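MRNA export factor MEX67 (Candida albicans, PDB 1Q40) probably serves in the export of mRNA from the nucleus, with the M domain described here adopting an NTF2-like fold. Local coordinates at residues Ile21-Tyr24 / Leu25-Trp28; Ala30-Ser33 / Glu34-Ile37; Ser84-Lys87 / Ala88-Lys92; Arg111-Ile114 / Ile115-Pro118; Glu98-Tyr101 / Lys102-Gln106. All coordinates share one frame; numbering follows the deposited sequence.

Contact 1: residues Ile21-Tyr24 / Leu25-Trp28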
# COMPACT_ATOMS: atom_id res chain seq x y z
N ILE B 21 12.75 10.93 -6.73
CA ILE B 21 12.74 9.49 -6.98
C ILE B 21 13.89 9.05 -7.88
O ILE B 21 14.47 7.98 -7.67
CB ILE B 21 11.36 9.07 -7.59
CG1 ILE B 21 10.24 9.16 -6.54
CG2 ILE B 21 11.42 7.66 -8.20
CD1 ILE B 21 10.32 8.13 -5.40
N ALA B 22 14.23 9.87 -8.88
CA ALA B 22 15.31 9.58 -9.82
C ALA B 22 16.67 9.53 -9.12
O ALA B 22 17.45 8.60 -9.33
CB ALA B 22 15.33 10.62 -10.94
N ASN B 23 16.94 10.53 -8.29
CA ASN B 23 18.17 10.58 -7.50
C ASN B 23 18.19 9.52 -6.41
O ASN B 23 19.23 8.91 -6.17
CB ASN B 23 18.38 11.96 -6.87
CG ASN B 23 19.62 12.02 -5.99
OD1 ASN B 23 19.53 12.30 -4.79
ND2 ASN B 23 20.78 11.72 -6.58
N TYR B 24 17.04 9.31 -5.76
CA TYR B 24 16.92 8.32 -4.69
C TYR B 24 17.32 6.94 -5.20
O TYR B 24 18.14 6.27 -4.59
CB TYR B 24 15.50 8.25 -4.10
CG TYR B 24 15.48 7.53 -2.77
CD1 TYR B 24 15.46 8.24 -1.57
CD2 TYR B 24 15.54 6.13 -2.71
CE1 TYR B 24 15.47 7.59 -0.35
CE2 TYR B 24 15.57 5.47 -1.48
CZ TYR B 24 15.53 6.21 -0.31
OH TYR B 24 15.57 5.56 0.90
N LEU B 25 16.73 6.54 -6.32
CA LEU B 25 16.93 5.20 -6.86
C LEU B 25 18.34 4.99 -7.42
O LEU B 25 18.89 3.90 -7.31
CB LEU B 25 15.88 4.88 -7.93
CG LEU B 25 14.46 4.60 -7.38
CD1 LEU B 25 13.54 4.24 -8.54
CD2 LEU B 25 14.47 3.51 -6.32
N LYS B 26 18.92 6.04 -8.01
CA LYS B 26 20.31 5.99 -8.42
C LYS B 26 21.19 5.56 -7.26
O LYS B 26 21.96 4.61 -7.39
CB LYS B 26 20.78 7.35 -8.96
CG LYS B 26 22.10 7.29 -9.73
CD LYS B 26 22.50 8.66 -10.29
CE LYS B 26 23.29 9.50 -9.27
NZ LYS B 26 24.23 10.44 -9.93
N LEU B 27 21.05 6.23 -6.11
CA LEU B 27 21.87 5.94 -4.92
C LEU B 27 21.44 4.67 -4.19
O LEU B 27 22.27 3.98 -3.58
CB LEU B 27 21.84 7.14 -3.96
CG LEU B 27 22.40 8.45 -4.55
CD1 LEU B 27 22.48 9.54 -3.48
CD2 LEU B 27 23.75 8.24 -5.19
N TRP B 28 20.15 4.34 -4.26
CA TRP B 28 19.64 3.10 -3.66
C TRP B 28 20.27 1.88 -4.34
O TRP B 28 20.52 0.87 -3.70
CB TRP B 28 18.11 3.03 -3.77
CG TRP B 28 17.54 1.82 -3.11
CD1 TRP B 28 17.14 0.67 -3.72
CD2 TRP B 28 17.35 1.63 -1.71
NE1 TRP B 28 16.69 -0.24 -2.78
CE2 TRP B 28 16.81 0.33 -1.53
CE3 TRP B 28 17.57 2.42 -0.57
CZ2 TRP B 28 16.49 -0.18 -0.28
CZ3 TRP B 28 17.25 1.91 0.67
CH2 TRP B 28 16.72 0.62 0.81
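Ile21-Tyr24 and Leu25-Trp28 are consecutive turns of helix 14-29, joined by four backbone bonds of the i to i+4 kind, from Leu25 N to Ile21 O through to Trp28 N to Tyr24 O. The last of these is the shortest, with Trp28 N 2.8 Å from Tyr24 O. The two aromatic side chains run alongside each other and point the same way. Tyr24 CE2 meets Trp28 CE3 at 3.8 Å. Both side chains have CG anti to the backbone N (chi1 -164° for Tyr24, -177° for Trp28), and this shared setting brings them to one side of the helix. Tyr24 OH also sits 4.0 Å from Trp28 CZ3. Its polar partner is the hydroxyl of Tyr39. One turn round, Ile21 CG2 touches Leu25 CD1 at 4.0 Å, and both face strand 134-146 at Leu138. On the solvent side, Asn23 ND2 lies 4.2 Å from Leu27 CD1. The helix packs on the concave sheet of the NTF2-like fold: Phe187 meets the Tyr24 ring edge-to-face, and Phe104 does the same with Trp28. Arg32 and Arg185 make cation-pi contacts with Trp28. The buried side is thus mainly aromatic and aliphatic; two arginines lie against the Trp28 ring, and the Tyr24 hydroxyl is paired with that of Tyr39.

Contact 2: residues Ala30-Ser33 / Glu34-Ile37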
# COMPACT_ATOMS: atom_id res chain seq x y z
N ALA B 30 23.25 2.23 -6.00
CA ALA B 30 24.71 2.45 -5.98
C ALA B 30 25.30 2.49 -4.57
O ALA B 30 25.92 1.53 -4.13
CB ALA B 30 25.05 3.73 -6.75
N ASN B 31 25.13 3.61 -3.87
CA ASN B 31 25.68 3.78 -2.53
C ASN B 31 24.62 4.29 -1.56
O ASN B 31 24.32 5.48 -1.54
CB ASN B 31 26.87 4.74 -2.58
CG ASN B 31 27.69 4.73 -1.31
OD1 ASN B 31 27.36 4.04 -0.34
ND2 ASN B 31 28.77 5.50 -1.30
N ARG B 32 24.05 3.39 -0.76
CA ARG B 32 22.98 3.75 0.16
C ARG B 32 23.40 4.67 1.31
O ARG B 32 22.56 5.36 1.88
CB ARG B 32 22.31 2.49 0.73
CG ARG B 32 21.43 1.81 -0.30
CD ARG B 32 20.91 0.45 0.11
NE ARG B 32 20.27 -0.20 -1.02
CZ ARG B 32 19.91 -1.48 -1.07
NH1 ARG B 32 20.12 -2.28 -0.03
NH2 ARG B 32 19.35 -1.96 -2.18
N SER B 33 24.69 4.70 1.64
CA SER B 33 25.17 5.62 2.66
C SER B 33 24.96 7.08 2.25
O SER B 33 24.80 7.95 3.10
CB SER B 33 26.65 5.36 2.98
OG SER B 33 27.46 5.48 1.82
N GLU B 34 24.95 7.34 0.94
CA GLU B 34 24.77 8.70 0.41
C GLU B 34 23.35 9.25 0.58
O GLU B 34 23.13 10.46 0.46
CB GLU B 34 25.17 8.74 -1.06
CG GLU B 34 26.65 8.46 -1.30
CD GLU B 34 27.15 9.00 -2.64
OE1 GLU B 34 27.51 8.17 -3.51
OE2 GLU B 34 27.20 10.24 -2.82
N LEU B 35 22.39 8.36 0.86
CA LEU B 35 21.00 8.74 1.10
C LEU B 35 20.74 9.23 2.52
O LEU B 35 19.72 9.85 2.76
CB LEU B 35 20.07 7.55 0.82
CG LEU B 35 20.04 7.07 -0.63
CD1 LEU B 35 19.46 5.65 -0.71
CD2 LEU B 35 19.25 8.05 -1.50
N MSE B 36 21.66 8.96 3.44
CA MSE B 36 21.39 9.15 4.87
C MSE B 36 21.24 10.59 5.33
O MSE B 36 20.70 10.84 6.40
CB MSE B 36 22.43 8.42 5.73
CG MSE B 36 22.50 6.91 5.46
SE MSE B 36 20.71 6.06 5.28
CE MSE B 36 19.91 6.75 6.90
N ILE B 37 21.71 11.54 4.52
CA ILE B 37 21.45 12.96 4.76
C ILE B 37 19.94 13.29 4.75
O ILE B 37 19.50 14.21 5.44
CB ILE B 37 22.24 13.83 3.73
CG1 ILE B 37 22.24 15.31 4.14
CG2 ILE B 37 21.67 13.68 2.32
CD1 ILE B 37 23.12 15.62 5.36
O HOH W 1 24.52 10.63 3.30
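Glu34, Ser33 and Arg32 carry most of this turn, which follows helix 14-29 and winds as a 3-10 segment from Arg32 onward. Three i to i+3 backbone bonds join its halves. Glu34 N reaches Asn31 O at 3.2 Å, and Leu35 N reaches Arg32 O at 3.2 Å. The third, Met36 N to Ser33 O, is weak. In the first two the donor stands well above the carbonyl plane. The Glu34 side chain folds back over Asn31 and crosses it at about a right angle. Its CG lies 3.6 Å from Asn31 ND2, while Glu34 OE1 is 3.6 Å from Asn31 CB. The amide and carboxylate planes are turned 69° apart, so the two flat groups do not stack. Ser33 turns its hydroxyl back toward the start of the turn, with OG between its own N and carbonyl carbon (chi1 58°). From there Ser33 OG donates to Asn31 OD1 at 2.6 Å, and Ser33 N adds a weak bond to the same oxygen. A water accepts a hydrogen bond from Ile37 N and donates one to Ser33 O, 2.7 Å away. Arg32 CG comes loosely to 4.3 Å from Leu35 CD1 before the guanidinium leaves the turn. It bonds to the carbonyls of Trp28, Phe104, Leu107 and Pro108. Met36, a selenomethionine, packs on Ile100 and Phe104 of helix 96-105. The chemistry is divided: Asn31 OD1 receives one firm bond from the Ser33 hydroxyl and a weak one from its N, while the arginine joins this turn to the end of helix 96-105 through backbone oxygens.

Contact 3: residues Ser84-Lys87 / Ala88-Lys92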
# COMPACT_ATOMS: atom_id res chain seq x y z
N SER B 84 2.87 -10.22 16.33
CA SER B 84 1.93 -9.84 17.40
C SER B 84 2.58 -9.29 18.67
O SER B 84 1.98 -8.44 19.35
CB SER B 84 0.99 -11.02 17.72
OG SER B 84 1.37 -11.70 18.91
N SER B 85 3.78 -9.75 19.02
CA SER B 85 4.44 -9.29 20.24
C SER B 85 4.95 -7.86 20.06
O SER B 85 5.47 -7.51 18.99
CB SER B 85 5.57 -10.24 20.69
OG SER B 85 6.85 -9.90 20.17
N ILE B 86 4.81 -7.06 21.10
CA ILE B 86 5.21 -5.66 21.06
C ILE B 86 6.71 -5.54 20.83
O ILE B 86 7.16 -4.64 20.12
CB ILE B 86 4.81 -4.94 22.38
CG1 ILE B 86 3.29 -4.85 22.49
CG2 ILE B 86 5.43 -3.54 22.47
CD1 ILE B 86 2.77 -4.62 23.92
N LYS B 87 7.49 -6.44 21.42
CA LYS B 87 8.94 -6.42 21.27
C LYS B 87 9.32 -6.53 19.80
O LYS B 87 10.14 -5.75 19.32
CB LYS B 87 9.60 -7.56 22.06
CG LYS B 87 11.12 -7.42 22.17
CD LYS B 87 11.78 -8.72 22.66
CE LYS B 87 13.14 -8.95 22.01
NZ LYS B 87 13.09 -8.96 20.51
N ALA B 88 8.74 -7.49 19.10
CA ALA B 88 9.06 -7.73 17.70
C ALA B 88 8.55 -6.58 16.81
O ALA B 88 9.21 -6.18 15.86
CB ALA B 88 8.48 -9.06 17.24
N ARG B 89 7.37 -6.06 17.14
CA ARG B 89 6.78 -4.94 16.37
C ARG B 89 7.68 -3.71 16.40
O ARG B 89 7.90 -3.07 15.37
CB ARG B 89 5.38 -4.61 16.89
CG ARG B 89 4.36 -5.70 16.55
CD ARG B 89 3.06 -5.59 17.30
NE ARG B 89 2.15 -4.60 16.71
CZ ARG B 89 1.15 -4.86 15.88
NH1 ARG B 89 0.92 -6.08 15.43
NH2 ARG B 89 0.38 -3.86 15.45
N MSE B 90 8.27 -3.41 17.56
CA MSE B 90 9.12 -2.23 17.67
C MSE B 90 10.55 -2.49 17.21
O MSE B 90 11.21 -1.58 16.72
CB MSE B 90 9.07 -1.68 19.10
CG MSE B 90 7.65 -1.21 19.53
SE MSE B 90 6.57 -0.25 18.20
CE MSE B 90 7.53 1.43 18.21
N ALA B 91 11.03 -3.74 17.31
CA ALA B 91 12.36 -4.08 16.81
C ALA B 91 12.48 -3.98 15.28
O ALA B 91 13.57 -3.77 14.77
CB ALA B 91 12.78 -5.48 17.28
N LYS B 92 11.36 -4.10 14.55
CA LYS B 92 11.38 -4.03 13.09
C LYS B 92 11.13 -2.62 12.54
O LYS B 92 11.10 -2.42 11.32
CB LYS B 92 10.35 -4.99 12.50
CG LYS B 92 10.68 -6.46 12.73
CD LYS B 92 9.39 -7.27 12.68
CE LYS B 92 9.66 -8.76 12.62
NZ LYS B 92 10.39 -9.21 13.82
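Arg89 reaches back over the first turn of helix 86-91 to Ser84 and Ser85. Its CB lies 3.6 Å from Ser85 O. CG stands beside the backbone N, anti to the carbonyl carbon (chi1 -70°), and this brings it to 3.2 Å from Ser85 O. CD follows at 3.5 Å from Ser85 O and also meets Ser84 O at 3.7 Å. A bend at chi3 (80°) then turns the guanidinium obliquely past Ser84 CA. At the tip, NH1 bonds to the carbonyl of Val83, with a weaker bond to that of Leu80. NH2 bonds to a polar and an aromatic side chain of the second protein in the assembly. The arginine is therefore held by its own chain on one nitrogen and by the partner protein on the other. The helix begins with a serine N-cap. Ser85 OG accepts from Ala88 N at 3.2 Å, taking up an amide that has no helical carbonyl before it, and Ala88 CB rests 3.5 Å from the same Ser85 OG. Ser85 O serves the next amide, accepting from Arg89 N at 3.0 Å. Ile86 and Lys87 continue the pattern to Met90 and Ala91. Along the side facing the partner protein, Ile86 CG2 comes loosely against CG of the selenomethionine Met90. Ile86 packs on the partner's backbone, and Met90 on one of its polar side chains.

Contact 4: residues Arg111-Ile114 / Ile115-Pro118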
# COMPACT_ATOMS: atom_id res chain seq x y z
N ARG B 111 18.92 -3.21 -8.83
CA ARG B 111 18.88 -2.26 -9.93
C ARG B 111 17.42 -2.04 -10.35
O ARG B 111 16.71 -2.99 -10.69
CB ARG B 111 19.77 -2.70 -11.09
CG ARG B 111 19.56 -4.09 -11.58
CD ARG B 111 18.86 -4.15 -12.93
NE ARG B 111 19.74 -3.76 -14.02
CZ ARG B 111 19.34 -3.59 -15.28
NH1 ARG B 111 18.06 -3.80 -15.61
NH2 ARG B 111 20.21 -3.23 -16.22
N HIS B 112 16.98 -0.79 -10.23
CA HIS B 112 15.69 -0.32 -10.71
C HIS B 112 15.95 0.34 -12.05
O HIS B 112 16.72 1.30 -12.13
CB HIS B 112 15.10 0.71 -9.75
CG HIS B 112 14.80 0.19 -8.38
ND1 HIS B 112 15.77 -0.17 -7.48
CD2 HIS B 112 13.61 0.00 -7.75
CE1 HIS B 112 15.21 -0.57 -6.35
NE2 HIS B 112 13.90 -0.47 -6.49
N ASP B 113 15.31 -0.15 -13.10
CA ASP B 113 15.61 0.28 -14.47
C ASP B 113 14.72 1.46 -14.87
O ASP B 113 14.01 1.41 -15.87
CB ASP B 113 15.43 -0.93 -15.40
CG ASP B 113 15.98 -0.71 -16.79
OD1 ASP B 113 17.04 -0.06 -16.95
OD2 ASP B 113 15.40 -1.18 -17.80
N ILE B 114 14.78 2.53 -14.08
CA ILE B 114 13.87 3.67 -14.22
C ILE B 114 14.26 4.65 -15.33
O ILE B 114 13.40 5.32 -15.88
CB ILE B 114 13.71 4.43 -12.87
CG1 ILE B 114 12.50 5.37 -12.91
CG2 ILE B 114 14.98 5.20 -12.49
CD1 ILE B 114 11.64 5.34 -11.65
N ILE B 115 15.55 4.72 -15.65
CA ILE B 115 16.03 5.60 -16.73
C ILE B 115 15.70 5.01 -18.10
O ILE B 115 15.15 5.69 -18.96
CB ILE B 115 17.56 5.84 -16.61
CG1 ILE B 115 17.88 6.65 -15.34
CG2 ILE B 115 18.12 6.56 -17.85
CD1 ILE B 115 19.30 6.44 -14.83
N ALA B 116 16.04 3.74 -18.30
CA ALA B 116 15.81 3.04 -19.56
C ALA B 116 14.35 2.65 -19.75
O ALA B 116 13.82 2.77 -20.84
CB ALA B 116 16.69 1.80 -19.65
N THR B 117 13.72 2.17 -18.68
CA THR B 117 12.35 1.67 -18.74
C THR B 117 11.47 2.27 -17.64
O THR B 117 11.02 1.56 -16.75
CB THR B 117 12.33 0.12 -18.62
OG1 THR B 117 13.43 -0.45 -19.33
CG2 THR B 117 11.12 -0.47 -19.32
N PRO B 118 11.23 3.58 -17.71
CA PRO B 118 10.39 4.27 -16.71
C PRO B 118 8.94 3.80 -16.71
O PRO B 118 8.21 4.06 -15.74
CB PRO B 118 10.45 5.74 -17.14
CG PRO B 118 10.86 5.71 -18.58
CD PRO B 118 11.72 4.50 -18.75
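An inverse gamma turn centred on Asp113 opens this surface loop, which links strand 109-111 to strand 122-127. Its closing bond, Ile114 N to His112 O, is weak. The chain then curls round so that Thr117 comes back to Asp113 and is held there by two hydrogen bonds. Thr117 N donates to Asp113 O at 2.9 Å, an i to i+4 bond that closes the turn. Thr117 OG1 donates to Asp113 OD2 at 2.6 Å. The hydroxyl meets this oxygen from above the carboxylate plane, 44° out of it. Two torsions bring OD2 and OG1 together. Asp113 has CG anti to its N (chi1 -168°), which carries the carboxylate forward along the chain. The threonine hydroxyl stands beside its own N, and one residue thus offers both its donors to the aspartate. The other carboxylate oxygen, Asp113 OD1, lies over the methyl of Ala116, 3.3 Å from its CB. A short bond to a hydroxyl would help to stabilise the negative charge on Asp113. On the far limb, Ile114 O sits against the ring of Pro118, 3.2 Å from CB. No bond can form to Pro118 N, which has no hydrogen. Ile114 CG2 and Ile115 CG1 touch loosely at 4.3 Å. Ile114 also reaches inward to Leu25 of helix 14-29 and to Phe121. Nearer the strand, His112 lies among Trp28, Phe142 and Phe183. The loop leaves strand 109-111 next to the C-terminal end of helix 14-29, where His112 N bonds to Asp29, and leads on to strand 122-127.

Contact 5: residues Glu98-Tyr101 / Lys102-Gln106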
# COMPACT_ATOMS: atom_id res chain seq x y z
N GLU B 98 21.10 6.04 12.08
CA GLU B 98 21.90 4.85 12.38
C GLU B 98 21.10 3.57 12.18
O GLU B 98 21.54 2.64 11.50
CB GLU B 98 22.41 4.92 13.83
CG GLU B 98 23.39 3.81 14.19
CD GLU B 98 23.20 3.28 15.60
OE1 GLU B 98 23.78 3.89 16.54
OE2 GLU B 98 22.49 2.25 15.76
N GLN B 99 19.93 3.50 12.82
CA GLN B 99 19.06 2.35 12.72
C GLN B 99 18.60 2.11 11.27
O GLN B 99 18.58 0.98 10.80
CB GLN B 99 17.84 2.53 13.63
CG GLN B 99 18.14 2.20 15.08
CD GLN B 99 16.95 2.36 16.00
OE1 GLN B 99 17.11 2.57 17.21
NE2 GLN B 99 15.75 2.26 15.45
N ILE B 100 18.24 3.20 10.59
CA ILE B 100 17.74 3.14 9.23
C ILE B 100 18.82 2.66 8.27
O ILE B 100 18.57 1.82 7.42
CB ILE B 100 17.15 4.52 8.80
CG1 ILE B 100 15.86 4.82 9.61
CG2 ILE B 100 16.87 4.55 7.30
CD1 ILE B 100 15.29 6.23 9.43
N TYR B 101 20.03 3.19 8.41
CA TYR B 101 21.16 2.75 7.60
C TYR B 101 21.41 1.25 7.79
O TYR B 101 21.62 0.53 6.82
CB TYR B 101 22.43 3.54 7.92
CG TYR B 101 23.61 3.09 7.09
CD1 TYR B 101 23.55 3.09 5.70
CD2 TYR B 101 24.78 2.63 7.69
CE1 TYR B 101 24.62 2.66 4.93
CE2 TYR B 101 25.86 2.20 6.93
CZ TYR B 101 25.77 2.22 5.55
OH TYR B 101 26.84 1.80 4.79
N LYS B 102 21.35 0.77 9.03
CA LYS B 102 21.50 -0.66 9.30
C LYS B 102 20.40 -1.51 8.60
O LYS B 102 20.69 -2.57 8.07
CB LYS B 102 21.55 -0.93 10.80
CG LYS B 102 22.85 -0.47 11.45
CD LYS B 102 22.91 -0.71 12.97
CE LYS B 102 24.07 0.07 13.59
NZ LYS B 102 24.31 -0.17 15.05
N SER B 103 19.17 -1.02 8.57
CA SER B 103 18.11 -1.72 7.83
C SER B 103 18.42 -1.77 6.34
O SER B 103 18.22 -2.79 5.70
CB SER B 103 16.74 -1.06 8.03
OG SER B 103 16.33 -1.15 9.37
N PHE B 104 18.90 -0.65 5.80
CA PHE B 104 19.23 -0.55 4.38
C PHE B 104 20.34 -1.53 4.00
O PHE B 104 20.32 -2.08 2.90
CB PHE B 104 19.66 0.87 4.01
CG PHE B 104 18.55 1.92 4.00
CD1 PHE B 104 17.20 1.59 4.20
CD2 PHE B 104 18.87 3.26 3.79
CE1 PHE B 104 16.21 2.58 4.18
CE2 PHE B 104 17.88 4.25 3.77
CZ PHE B 104 16.54 3.90 3.97
N GLN B 105 21.30 -1.75 4.89
CA GLN B 105 22.41 -2.68 4.64
C GLN B 105 21.97 -4.14 4.56
O GLN B 105 22.67 -4.97 3.99
CB GLN B 105 23.48 -2.58 5.73
CG GLN B 105 24.23 -1.28 5.77
CD GLN B 105 25.31 -1.28 6.85
OE1 GLN B 105 25.00 -1.33 8.04
NE2 GLN B 105 26.57 -1.24 6.43
N GLN B 106 20.81 -4.45 5.16
CA GLN B 106 20.28 -5.82 5.20
C GLN B 106 19.28 -6.14 4.08
O GLN B 106 18.71 -7.23 4.05
CB GLN B 106 19.62 -6.07 6.55
CG GLN B 106 20.57 -5.98 7.73
CD GLN B 106 19.83 -6.05 9.05
OE1 GLN B 106 19.28 -7.09 9.40
NE2 GLN B 106 19.79 -4.94 9.76
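The Phe104 ring has Ile100 over one face: Ile100 CG2 stands 3.8 Å from the ring centroid, 25° off the normal, in a CH-pi contact. Ile100 O lies over a ring face as well, near the rim. Phe45 of strand 44-49 meets this ring edge-to-face. The Tyr101 ring carries Gln105 on one face. Gln105 CG sits 4.0 Å from the ring centroid, 17° off the normal, as a second CH-pi contact. The Gln105 amide is stacked on the ring with the planes 23° apart, and its CD is 3.5 Å from Tyr101 CE2. Gln105 NE2 makes a weak bond to Glu149. Along the outer side of helix 96-105, Glu98 and Lys102 lie side by side. Lys102 NZ donates to Glu98 OE2 at 3.1 Å in a salt bridge, from well above the carboxylate plane. An extended Lys102 chain gives it this reach. At the helix end, Gln106 NE2 donates to Lys102 O. Chemistry differs by side: an exposed ion pair on one, an aromatic core beside strand 44-49 on another, and, separately, an amide stacked on the Tyr101 ring.

All five contacts are local, lie in series along the chain, and neither nest nor cross. Contact 1 joins two turns of helix 14-29. Contact 2 shapes the turn that follows, and Leu35 packs back on Leu27 and Trp28. Contact 3 lies on the short helix 86-91, about 30 Å from contact 1 between centres and beside the second protein. Contact 5 comes next, on helix 96-105. Contact 4 then closes the loop after strand 109-111. Trp28 of contact 1 touches contacts 2, 4 and 5, through Leu35, His112 and Phe104. Contacts 2 and 5 also meet where Ser33 packs on Tyr101. Contact 3 touches none of the others.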